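Local coordinates for TraM protein (PDB 3WZ3), which probably serves as an inner-membrane component of the type IVB secretion-like transfer system of plasmid R64, this chain being its periplasmic domain, at residues A[113-118]-A[132-137]. Numbering follows the deposited sequence.
Sequences VFEITI and IRQMIS
Phe-114 lays one ring face under Ser-137, whose CB sits 4.0 Å from the Phe-114 centroid in a CH-pi contact, displaced toward the CE2-CZ rim; so small a side chain lets the strand run close above the ring. The pair belongs to an antiparallel beta hairpin with a classic bulge, at one edge of the sheet in a domain whose family belongs to the NTF2 clan. Met-135, a selenomethionine, is long and flexible enough to reach two partners: CG meets the edge of the Phe-114 ring, with SE oblique to it in a Met-aromatic contact, and a bend at chi3 (-86°) turns CE onto Ile-116 CD1 at a tight 3.3 Å. Branched Ile-116 sends CG2 the other way, onto Ile-132 CG1. Helices 7-22 and 42-54 cover this greasy face. The face bearing Glu-115, Thr-117, Gln-134 and Ile-136 is more polar: one water accepts from Gln-134 NE2, donates to Glu-115 OE1 and bonds Thr-117 OG1, itself bonded to Thr-91, while Glu-115 OE2 salt-bridges Arg-138. Straight backbone bonds pair Glu-115 with Ile-136. At the bulge Thr-117 is matched by two residues: its O takes a 2.8 Å bond from Arg-133 N, nearly along the C=O axis, and a weak one, 3.5 Å, from Gln-134 N.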
ATOM      1  N   VAL A 113      -6.488   8.776   3.776  1.00  7.19           N
ATOM      2  CA  VAL A 113      -5.703   9.182   2.622  1.00  6.88           C
ATOM      3  C   VAL A 113      -4.312   8.599   2.834  1.00  6.18           C
ATOM      4  O   VAL A 113      -3.644   8.910   3.820  1.00  8.20           O
ATOM      5  CB  VAL A 113      -5.623  10.724   2.455  1.00  7.26           C
ATOM      6  CG1 VAL A 113      -4.716  11.068   1.297  1.00  8.53           C
ATOM      7  CG2 VAL A 113      -7.018  11.293   2.196  1.00 11.90           C
ATOM      8  N   PHE A 114      -3.874   7.742   1.918  1.00  5.17           N
ATOM      9  CA  PHE A 114      -2.514   7.217   1.983  1.00  6.23           C
ATOM     10  C   PHE A 114      -1.519   8.020   1.173  1.00  5.92           C
ATOM     11  O   PHE A 114      -1.769   8.323   0.006  1.00  8.37           O
ATOM     12  CB  PHE A 114      -2.473   5.778   1.485  1.00  7.93           C
ATOM     13  CG  PHE A 114      -2.823   4.769   2.530  1.00  7.22           C
ATOM     14  CD1 PHE A 114      -4.130   4.607   2.949  1.00  8.93           C
ATOM     15  CD2 PHE A 114      -1.837   3.992   3.106  1.00 10.83           C
ATOM     16  CE1 PHE A 114      -4.455   3.670   3.916  1.00 10.78           C
ATOM     17  CE2 PHE A 114      -2.148   3.054   4.087  1.00 13.91           C
ATOM     18  CZ  PHE A 114      -3.462   2.899   4.494  1.00 15.38           C
ATOM     19  N   GLU A 115      -0.403   8.350   1.787  1.00  5.56           N
ATOM     20  CA  GLU A 115       0.710   8.965   1.061  1.00  5.93           C
ATOM     21  C   GLU A 115       1.750   7.892   0.786  1.00  6.03           C
ATOM     22  O   GLU A 115       2.137   7.151   1.695  1.00  6.52           O
ATOM     23  CB  GLU A 115       1.316  10.117   1.852  1.00  5.43           C
ATOM     24  CG  GLU A 115       2.451  10.798   1.104  1.00  8.20           C
ATOM     25  CD  GLU A 115       3.048  11.897   1.908  1.00 10.74           C
ATOM     26  OE1 GLU A 115       4.292  11.926   2.062  1.00 12.45           O
ATOM     27  OE2 GLU A 115       2.271  12.731   2.423  1.00 12.27           O
ATOM     28  N   ILE A 116       2.183   7.812  -0.463  1.00  5.52           N
ATOM     29  CA  ILE A 116       3.101   6.807  -0.956  1.00  5.68           C
ATOM     30  C   ILE A 116       4.235   7.524  -1.683  1.00  6.97           C
ATOM     31  O   ILE A 116       3.967   8.317  -2.589  1.00  8.64           O
ATOM     32  CB  ILE A 116       2.354   5.915  -1.992  1.00 10.45           C
ATOM     33  CG1 ILE A 116       1.136   5.256  -1.336  1.00 15.89           C
ATOM     34  CG2 ILE A 116       3.286   4.883  -2.608  1.00 15.81           C
ATOM     35  CD1 ILE A 116       1.528   4.356  -0.263  1.00 14.84           C
ATOM     36  N   THR A 117       5.483   7.290  -1.294  1.00  4.83           N
ATOM     37  CA  THR A 117       6.611   7.756  -2.088  1.00  3.77           C
ATOM     38  C   THR A 117       7.244   6.560  -2.788  1.00  4.59           C
ATOM     39  O   THR A 117       7.633   5.573  -2.136  1.00  5.26           O
ATOM     40  CB  THR A 117       7.661   8.513  -1.285  1.00  5.27           C
ATOM     41  OG1 THR A 117       7.091   9.730  -0.777  1.00  7.92           O
ATOM     42  CG2 THR A 117       8.816   8.910  -2.195  1.00  6.57           C
ATOM     43  N   ILE A 118       7.306   6.649  -4.108  1.00  4.61           N
ATOM     44  CA  ILE A 118       7.846   5.608  -4.970  1.00  3.97           C
ATOM     45  C   ILE A 118       9.185   6.090  -5.483  1.00  6.05           C
ATOM     46  O   ILE A 118       9.303   7.239  -5.938  1.00  6.96           O
ATOM     47  CB  ILE A 118       6.907   5.354  -6.150  1.00  4.45           C
ATOM     48  CG1 ILE A 118       5.589   4.784  -5.639  1.00  7.32           C
ATOM     49  CG2 ILE A 118       7.553   4.385  -7.157  1.00  6.40           C
ATOM     50  CD1 ILE A 118       4.472   4.785  -6.663  1.00  7.04           C
ATOM     51  N   ILE A 132       8.057   1.210  -3.392  1.00  4.41           N
ATOM     52  CA  ILE A 132       7.569   2.175  -2.424  1.00  4.26           C
ATOM     53  C   ILE A 132       8.545   2.286  -1.263  1.00  4.41           C
ATOM     54  O   ILE A 132       8.779   1.309  -0.537  1.00  4.27           O
ATOM     55  CB  ILE A 132       6.199   1.717  -1.897  1.00  3.91           C
ATOM     56  CG1 ILE A 132       5.177   1.729  -3.043  1.00  5.72           C
ATOM     57  CG2 ILE A 132       5.771   2.601  -0.728  1.00  4.78           C
ATOM     58  CD1 ILE A 132       3.844   1.040  -2.698  1.00  7.98           C
ATOM     59  N   ARG A 133       9.107   3.475  -1.063  1.00  6.60           N
ATOM     60  CA  ARG A 133      10.058   3.669   0.031  1.00  5.38           C
ATOM     61  C   ARG A 133       9.455   4.269   1.281  1.00  6.11           C
ATOM     62  O   ARG A 133      10.092   4.250   2.339  1.00  7.04           O
ATOM     63  CB  ARG A 133      11.252   4.515  -0.400  1.00  8.29           C
ATOM     64  CG  ARG A 133      10.857   5.888  -0.863  1.00  9.56           C
ATOM     65  CD  ARG A 133      12.079   6.800  -1.046  1.00 13.40           C
ATOM     66  NE  ARG A 133      12.598   7.287   0.218  1.00 17.68           N
ATOM     67  CZ  ARG A 133      13.819   7.022   0.674  1.00 23.19           C
ATOM     68  NH1 ARG A 133      14.650   6.269  -0.043  1.00 20.73           N
ATOM     69  NH2 ARG A 133      14.206   7.502   1.850  1.00 28.07           N
ATOM     70  N   GLN A 134       8.228   4.775   1.178  1.00  5.08           N
ATOM     71  CA  GLN A 134       7.523   5.324   2.337  1.00  4.79           C
ATOM     72  C   GLN A 134       6.032   5.226   2.132  1.00  6.74           C
ATOM     73  O   GLN A 134       5.543   5.517   1.046  1.00  5.13           O
ATOM     74  CB  GLN A 134       7.910   6.786   2.593  1.00  7.22           C
ATOM     75  CG  GLN A 134       7.382   7.295   3.944  1.00  8.49           C
ATOM     76  CD  GLN A 134       7.931   8.644   4.324  1.00 13.12           C
ATOM     77  OE1 GLN A 134       8.478   8.822   5.415  1.00 19.56           O
ATOM     78  NE2 GLN A 134       7.775   9.606   3.446  1.00 10.35           N
HETATM   79  N   MSE A 135       5.325   4.792   3.177  1.00  5.94           N
HETATM   80  CA  MSE A 135       3.862   4.684   3.178  1.00  6.26           C
HETATM   81  C   MSE A 135       3.356   5.275   4.479  1.00  7.91           C
HETATM   82  O   MSE A 135       3.812   4.882   5.565  1.00  8.84           O
HETATM   83  CB  MSE A 135       3.402   3.231   3.086  1.00  7.25           C
HETATM   84  CG  MSE A 135       1.904   3.086   3.201  1.00  8.63           C
HETATM   85 SE   MSE A 135       1.270   1.255   2.818  1.00 18.04          SE
HETATM   86  CE  MSE A 135       1.087   1.331   0.891  1.00 15.77           C
ATOM     87  N   ILE A 136       2.453   6.244   4.372  1.00  8.66           N
ATOM     88  CA  ILE A 136       1.916   6.932   5.544  1.00  9.19           C
ATOM     89  C   ILE A 136       0.411   6.981   5.422  1.00  9.84           C
ATOM     90  O   ILE A 136      -0.118   7.487   4.435  1.00 10.55           O
ATOM     91  CB  ILE A 136       2.394   8.382   5.630  1.00 10.15           C
ATOM     92  CG1 ILE A 136       3.919   8.449   5.741  1.00 10.91           C
ATOM     93  CG2 ILE A 136       1.731   9.086   6.822  1.00 11.39           C
ATOM     94  CD1 ILE A 136       4.489   9.827   5.473  1.00 15.09           C
ATOM     95  N   SER A 137      -0.282   6.440   6.414  1.00 12.40           N
ATOM     96  CA  SER A 137      -1.731   6.468   6.458  1.00 16.28           C
ATOM     97  C   SER A 137      -2.186   7.678   7.250  1.00 18.51           C
ATOM     98  O   SER A 137      -1.695   7.939   8.352  1.00 27.08           O
ATOM     99  CB  SER A 137      -2.267   5.192   7.137  1.00 17.29           C
ATOM    100  OG  SER A 137      -3.696   5.209   7.233  1.00 17.63           O
TER
HETATM  101  O   HOH W   1       5.867   9.779   1.511  1.00 11.31           O